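Side-chain contact in uncharacterized protein (Bacillus thuringiensis serovar kurstaki, PDB 4XE7), which probably polymerises into actin-like filaments that help segregate plasmid DNA, as expected of a bacterial ParM: residues T132-A137 / V146-S151. Sequence-based numbering, arbitrary orientation.
Sequences TSMAVA and VSVPFS
Met134 reaches from helix 123-140 to Val148, at the break in strand 145-154, and to Phe150, where the strand resumes. Its terminal methyl makes both contacts. Met134 CE lies 3.8 Å from Phe150 CD1 and 3.9 Å from Val148 CG1. The sulfur stands slightly farther back, with Met134 SD 4.1 Å from Val148 CG1. The methyl approaches the Phe150 ring at its edge, close to the ring plane, and not over a face. Met134 CE is also 4.1 Å from Phe150 CE1, so it sits beside that one ortho-meta side of the ring.

The methionine spans the gap because its chain is fully extended beyond CG, with chi2 177° and chi3 178°. The backbones stay well apart: Met134 CA and Val148 CA, the nearest such pair, are 8.3 Å from each other. Val148 offers CG1, the branch anti to its own backbone N. The Phe150 side chain runs at about a right angle to the methionine. All three residues are buried, and the contact is purely apolar.

Ile191 of strand 188-200 touches both Met134 and Val148 and extends the same apolar layer. The ring of Phe150 meets that of Phe15, their planes only about 10° from parallel. Backbone hydrogen bonds of Val146 and Val148 with Thr192 join strand 145-154 to the parallel strand 188-200, and Ser147 pairs with Asn9 and Leu11. The short link between residues 140 and 145 joins the helix directly to the strand. This is helix-on-sheet packing within one domain, consistent with the alpha/beta architecture of actin-like proteins.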
# COMPACT_ATOMS: atom_id res chain seq x y z
N THR A 132 -2.99 -14.12 -8.01
CA THR A 132 -4.13 -13.35 -8.49
C THR A 132 -3.70 -11.93 -8.84
O THR A 132 -4.14 -11.38 -9.85
CB THR A 132 -5.26 -13.32 -7.45
OG1 THR A 132 -5.73 -14.66 -7.23
CG2 THR A 132 -6.42 -12.46 -7.92
N SER A 133 -2.82 -11.35 -8.02
CA SER A 133 -2.36 -9.98 -8.29
C SER A 133 -1.58 -9.94 -9.61
O SER A 133 -1.77 -9.02 -10.42
CB SER A 133 -1.51 -9.44 -7.13
OG SER A 133 -0.19 -9.97 -7.14
N MET A 134 -0.73 -10.95 -9.82
CA MET A 134 -0.01 -11.10 -11.09
C MET A 134 -0.96 -11.19 -12.28
O MET A 134 -0.72 -10.61 -13.33
CB MET A 134 0.87 -12.36 -11.08
CG MET A 134 2.08 -12.32 -10.19
SD MET A 134 2.95 -13.91 -10.21
CE MET A 134 4.32 -13.48 -9.12
N ALA A 135 -2.03 -11.97 -12.11
CA ALA A 135 -3.00 -12.19 -13.19
C ALA A 135 -3.78 -10.94 -13.53
O ALA A 135 -4.06 -10.69 -14.70
CB ALA A 135 -3.99 -13.32 -12.82
N VAL A 136 -4.14 -10.17 -12.51
CA VAL A 136 -4.86 -8.92 -12.75
C VAL A 136 -3.99 -7.91 -13.51
O VAL A 136 -4.45 -7.28 -14.46
CB VAL A 136 -5.37 -8.28 -11.43
CG1 VAL A 136 -6.04 -6.92 -11.71
CG2 VAL A 136 -6.35 -9.22 -10.73
N ALA A 137 -2.73 -7.78 -13.11
CA ALA A 137 -1.82 -6.88 -13.83
C ALA A 137 -1.60 -7.34 -15.26
O ALA A 137 -1.50 -6.52 -16.19
CB ALA A 137 -0.49 -6.79 -13.12
N VAL A 146 2.56 -14.43 -19.71
CA VAL A 146 3.63 -13.58 -19.21
C VAL A 146 4.72 -14.39 -18.54
O VAL A 146 4.45 -15.28 -17.73
CB VAL A 146 3.12 -12.51 -18.23
CG1 VAL A 146 2.35 -11.43 -18.98
CG2 VAL A 146 2.26 -13.14 -17.14
N SER A 147 5.95 -14.08 -18.90
CA SER A 147 7.08 -14.43 -18.08
C SER A 147 7.15 -13.40 -16.95
O SER A 147 7.09 -12.20 -17.21
CB SER A 147 8.37 -14.44 -18.90
OG SER A 147 9.49 -14.54 -18.04
N VAL A 148 7.26 -13.87 -15.72
CA VAL A 148 7.27 -12.99 -14.54
C VAL A 148 8.55 -13.18 -13.72
O VAL A 148 8.62 -14.07 -12.87
CB VAL A 148 6.05 -13.27 -13.63
CG1 VAL A 148 6.08 -12.37 -12.39
CG2 VAL A 148 4.77 -13.08 -14.40
N PRO A 149 9.57 -12.34 -13.96
CA PRO A 149 10.74 -12.43 -13.08
C PRO A 149 10.38 -11.96 -11.67
O PRO A 149 9.94 -10.82 -11.48
CB PRO A 149 11.76 -11.50 -13.74
CG PRO A 149 10.93 -10.52 -14.53
CD PRO A 149 9.69 -11.29 -14.98
N PHE A 150 10.54 -12.84 -10.68
CA PHE A 150 10.02 -12.55 -9.36
C PHE A 150 10.95 -11.66 -8.53
O PHE A 150 12.07 -12.02 -8.23
CB PHE A 150 9.73 -13.84 -8.58
CG PHE A 150 9.02 -13.59 -7.29
CD1 PHE A 150 7.67 -13.25 -7.30
CD2 PHE A 150 9.69 -13.62 -6.09
CE1 PHE A 150 7.00 -12.98 -6.12
CE2 PHE A 150 9.03 -13.35 -4.90
CZ PHE A 150 7.68 -13.03 -4.92
N SER A 151 10.45 -10.50 -8.12
CA SER A 151 11.24 -9.70 -7.20
C SER A 151 10.41 -9.47 -5.95
O SER A 151 9.43 -8.74 -5.96
CB SER A 151 11.66 -8.37 -7.85
OG SER A 151 12.32 -7.52 -6.92